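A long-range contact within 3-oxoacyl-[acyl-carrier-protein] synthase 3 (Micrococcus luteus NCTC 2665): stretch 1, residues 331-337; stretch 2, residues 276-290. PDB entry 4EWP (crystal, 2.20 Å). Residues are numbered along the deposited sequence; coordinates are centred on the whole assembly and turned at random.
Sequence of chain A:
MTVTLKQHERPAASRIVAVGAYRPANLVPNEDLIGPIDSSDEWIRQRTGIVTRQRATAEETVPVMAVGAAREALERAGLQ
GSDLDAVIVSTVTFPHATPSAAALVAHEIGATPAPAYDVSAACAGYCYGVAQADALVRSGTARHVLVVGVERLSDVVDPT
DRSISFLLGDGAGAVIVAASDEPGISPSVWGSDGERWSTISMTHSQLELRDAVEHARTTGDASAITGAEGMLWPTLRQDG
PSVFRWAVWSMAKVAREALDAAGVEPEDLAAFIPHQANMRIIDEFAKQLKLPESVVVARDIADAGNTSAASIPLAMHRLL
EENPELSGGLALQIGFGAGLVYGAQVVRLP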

# COMPACT_ATOMS: atom_id res chain seq x y z
N ALA A 331 16.96 6.95 18.93
CA ALA A 331 16.79 5.53 18.67
C ALA A 331 17.00 5.22 17.19
O ALA A 331 16.46 5.91 16.32
CB ALA A 331 15.40 5.07 19.11
N LEU A 332 17.80 4.20 16.92
CA LEU A 332 17.94 3.68 15.56
C LEU A 332 16.87 2.62 15.37
O LEU A 332 16.80 1.65 16.14
CB LEU A 332 19.33 3.07 15.35
CG LEU A 332 19.63 2.30 14.06
CD1 LEU A 332 19.54 3.22 12.86
CD2 LEU A 332 21.01 1.69 14.14
N GLN A 333 16.02 2.80 14.37
CA GLN A 333 15.01 1.79 14.05
C GLN A 333 15.26 1.32 12.65
O GLN A 333 15.56 2.11 11.76
CB GLN A 333 13.60 2.33 14.19
CG GLN A 333 13.40 3.63 13.47
CD GLN A 333 12.01 4.18 13.69
OE1 GLN A 333 11.46 4.07 14.80
NE2 GLN A 333 11.42 4.75 12.64
N ILE A 334 15.15 0.01 12.45
CA ILE A 334 15.46 -0.56 11.15
C ILE A 334 14.63 -1.82 10.97
O ILE A 334 14.72 -2.74 11.79
CB ILE A 334 16.96 -0.86 11.02
CG1 ILE A 334 17.26 -1.52 9.67
CG2 ILE A 334 17.44 -1.77 12.16
CD1 ILE A 334 18.74 -1.56 9.35
N GLY A 335 13.80 -1.83 9.93
CA GLY A 335 12.96 -2.97 9.62
C GLY A 335 13.33 -3.59 8.29
O GLY A 335 13.89 -2.91 7.43
N PHE A 336 13.00 -4.87 8.11
CA PHE A 336 13.45 -5.64 6.97
C PHE A 336 12.56 -6.86 6.79
O PHE A 336 12.29 -7.58 7.75
CB PHE A 336 14.92 -6.05 7.13
CG PHE A 336 15.29 -6.51 8.54
CD1 PHE A 336 15.28 -7.86 8.86
CD2 PHE A 336 15.66 -5.60 9.51
CE1 PHE A 336 15.61 -8.30 10.14
CE2 PHE A 336 16.00 -6.02 10.80
CZ PHE A 336 15.97 -7.37 11.11
N GLY A 337 12.09 -7.10 5.56
CA GLY A 337 11.29 -8.29 5.30
C GLY A 337 11.08 -8.65 3.84
O GLY A 337 11.85 -8.23 2.98
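Stretch 2, residues 276-290: QANMRIIDEFAKQLK

Stretch 2 packs on the strand of residues 331-337 mainly as a helix, running from Met279 to Gln288, with a short loop before it and a turn after it. In the helical residues phi lies between -55° and -69° and psi between -32° and -55°, and an unbroken series of i+4 to i backbone bonds confirms the assignment, from Ile282 N to Asn278 O at 2.9 Å through Leu289 N to Phe285 O at 3.1 Å. The strand is extended throughout, with phi/psi of -89/123 at Leu332 and -152/120 at Ile334.

The helix and strand axes approach to 12.7 Å, and their N-to-C directions make an angle of 133°, so the two elements run in roughly opposing senses but obliquely. The register agrees: Leu332, near the start of the strand stretch, has its CA 10.8 Å from Leu289 CA, whereas Phe336 CA, near the other end, lies 8.5 Å from Ala277 CA. The backbones thus come nearer at the Phe336 end, and the gap is filled by side chains.

All cross-stretch contacts are apolar; no hydrogen bond joins the two segments. The strand's alternation selects its contacting residues: the CA-to-CB bonds of Leu332, Ile334 and Phe336 point toward stretch 2, while Ala331 and Gln333 stay out of reach and Gly335 has no side chain to offer. On stretch 2, Ala277, Ile281, Phe285 and Leu289 answer at a spacing of four residues, which within the helix is close to one turn and keeps the contacts on one side. At one end Leu332 CD2 meets Leu289 CD1 at 3.8 Å. In the middle, Ile334 CD1 lies 3.9 Å from Phe285 CZ. Phe336 touches three residues: its CE1 is 3.8 Å from Ala277 CB, its CZ 4.2 Å from Ile281 CG2, and its CE2 4.0 Å from Phe285 CE1.

The aromatic geometry is specific. Both Ile334 CD1 and Phe336 CE2 lie near the plane of the Phe285 ring, at its edge. Phe336, with chi1 at 42° (p), and Phe285, with chi1 at -153° (t), have the largest areas covered by the opposite stretch, 71 and 60 Å² respectively, out of 255 Å² buried in total over both sides.

The side-chain hydrogen bonds within stretch 2 serve its helix. Asn278 is its N-cap: OD1 accepts from Ile281 N at 3.3 Å with an N-H...acceptor angle of 150°, and from Arg280 N at 2.7 Å, where the 121° angle makes the bond weak. From the first turn to the next, Arg280 NH1 and Glu284 OE1 form a salt bridge at 2.5 Å, although Arg280 is poorly ordered and touches a crystal neighbour. At the C-terminal end Lys290 adopts positive phi (51/46) in a Schellman motif, with Lys290 N bonded to Lys287 O at 3.1 Å, immediately after Leu289 has made its contact with the strand.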

# COMPACT_ATOMS: atom_id res chain seq x y z
N GLN A 276 11.82 -7.06 15.20
CA GLN A 276 11.97 -8.24 16.06
C GLN A 276 11.84 -9.55 15.27
O GLN A 276 10.86 -10.28 15.41
CB GLN A 276 10.92 -8.21 17.17
CG GLN A 276 11.05 -7.01 18.12
CD GLN A 276 12.36 -7.00 18.90
OE1 GLN A 276 12.55 -7.79 19.83
NE2 GLN A 276 13.27 -6.10 18.53
N ALA A 277 12.84 -9.83 14.44
CA ALA A 277 12.77 -10.97 13.53
C ALA A 277 13.11 -12.28 14.25
O ALA A 277 12.50 -13.33 14.01
CB ALA A 277 13.70 -10.74 12.35
N ASN A 278 14.08 -12.20 15.16
CA ASN A 278 14.68 -13.38 15.73
C ASN A 278 15.74 -12.95 16.74
O ASN A 278 16.57 -12.09 16.45
CB ASN A 278 15.30 -14.18 14.59
CG ASN A 278 15.94 -15.44 15.05
OD1 ASN A 278 16.95 -15.40 15.74
ND2 ASN A 278 15.39 -16.57 14.64
N MET A 279 15.72 -13.52 17.94
CA MET A 279 16.66 -13.07 18.97
C MET A 279 18.10 -13.20 18.49
O MET A 279 18.94 -12.33 18.75
CB MET A 279 16.48 -13.84 20.27
CG MET A 279 17.26 -13.22 21.42
SD MET A 279 16.50 -11.68 21.95
CE MET A 279 15.21 -12.34 23.01
N ARG A 280 18.37 -14.29 17.79
CA ARG A 280 19.69 -14.53 17.22
C ARG A 280 20.08 -13.41 16.24
O ARG A 280 21.21 -12.90 16.26
CB ARG A 280 19.72 -15.90 16.55
CG ARG A 280 20.97 -16.19 15.75
CD ARG A 280 22.23 -16.11 16.61
NE ARG A 280 23.44 -16.48 15.88
CZ ARG A 280 24.47 -15.66 15.68
NH1 ARG A 280 24.44 -14.44 16.18
NH2 ARG A 280 25.54 -16.07 15.00
N ILE A 281 19.13 -13.00 15.39
CA ILE A 281 19.39 -11.87 14.51
C ILE A 281 19.65 -10.58 15.31
O ILE A 281 20.61 -9.84 15.04
CB ILE A 281 18.27 -11.65 13.50
CG1 ILE A 281 18.31 -12.73 12.42
CG2 ILE A 281 18.39 -10.26 12.87
CD1 ILE A 281 17.15 -12.70 11.44
N ILE A 282 18.79 -10.30 16.29
CA ILE A 282 18.94 -9.11 17.12
C ILE A 282 20.32 -9.05 17.79
O ILE A 282 21.00 -8.03 17.71
CB ILE A 282 17.85 -9.03 18.20
CG1 ILE A 282 16.46 -8.94 17.58
CG2 ILE A 282 18.08 -7.82 19.11
CD1 ILE A 282 15.34 -8.98 18.62
N ASP A 283 20.71 -10.14 18.46
CA ASP A 283 22.02 -10.17 19.13
C ASP A 283 23.19 -9.90 18.18
O ASP A 283 24.03 -9.05 18.45
CB ASP A 283 22.24 -11.51 19.82
CG ASP A 283 21.26 -11.77 20.94
OD1 ASP A 283 20.56 -10.82 21.34
OD2 ASP A 283 21.19 -12.92 21.42
N GLU A 284 23.23 -10.64 17.07
CA GLU A 284 24.35 -10.57 16.14
C GLU A 284 24.41 -9.17 15.53
O GLU A 284 25.50 -8.60 15.32
CB GLU A 284 24.21 -11.64 15.07
CG GLU A 284 25.48 -11.94 14.30
CD GLU A 284 26.66 -12.20 15.21
OE1 GLU A 284 26.61 -13.17 15.99
OE2 GLU A 284 27.64 -11.43 15.13
N PHE A 285 23.23 -8.62 15.27
CA PHE A 285 23.07 -7.26 14.77
C PHE A 285 23.67 -6.23 15.75
O PHE A 285 24.53 -5.42 15.39
CB PHE A 285 21.57 -7.01 14.56
CG PHE A 285 21.25 -5.99 13.51
CD1 PHE A 285 20.03 -6.03 12.86
CD2 PHE A 285 22.15 -4.99 13.20
CE1 PHE A 285 19.71 -5.09 11.89
CE2 PHE A 285 21.84 -4.04 12.24
CZ PHE A 285 20.62 -4.09 11.58
N ALA A 286 23.22 -6.28 17.00
CA ALA A 286 23.74 -5.39 18.04
C ALA A 286 25.26 -5.48 18.16
O ALA A 286 25.94 -4.48 18.34
CB ALA A 286 23.07 -5.69 19.39
N LYS A 287 25.80 -6.70 18.06
CA LYS A 287 27.24 -6.88 18.16
C LYS A 287 27.94 -6.19 16.99
O LYS A 287 29.00 -5.57 17.14
CB LYS A 287 27.59 -8.36 18.18
CG LYS A 287 29.09 -8.66 18.07
CD LYS A 287 29.38 -10.16 18.15
CE LYS A 287 30.84 -10.47 17.80
NZ LYS A 287 31.19 -11.91 18.02
N GLN A 288 27.34 -6.29 15.81
CA GLN A 288 27.98 -5.78 14.60
C GLN A 288 28.06 -4.23 14.63
O GLN A 288 29.02 -3.62 14.13
CB GLN A 288 27.24 -6.31 13.37
CG GLN A 288 27.98 -6.13 12.05
CD GLN A 288 29.28 -6.91 11.98
OE1 GLN A 288 29.49 -7.87 12.72
NE2 GLN A 288 30.17 -6.50 11.07
N LEU A 289 27.07 -3.61 15.27
CA LEU A 289 27.02 -2.16 15.39
C LEU A 289 27.94 -1.58 16.46
O LEU A 289 27.99 -0.37 16.64
CB LEU A 289 25.60 -1.69 15.65
CG LEU A 289 24.64 -1.93 14.48
CD1 LEU A 289 23.28 -1.31 14.77
CD2 LEU A 289 25.25 -1.34 13.22
N LYS A 290 28.64 -2.46 17.17
CA LYS A 290 29.58 -2.05 18.21
C LYS A 290 28.98 -1.09 19.23
O LYS A 290 29.61 -0.09 19.60
CB LYS A 290 30.81 -1.40 17.58
CG LYS A 290 31.66 -2.34 16.75
CD LYS A 290 32.85 -1.60 16.13
CE LYS A 290 33.76 -2.55 15.36
NZ LYS A 290 34.55 -3.45 16.26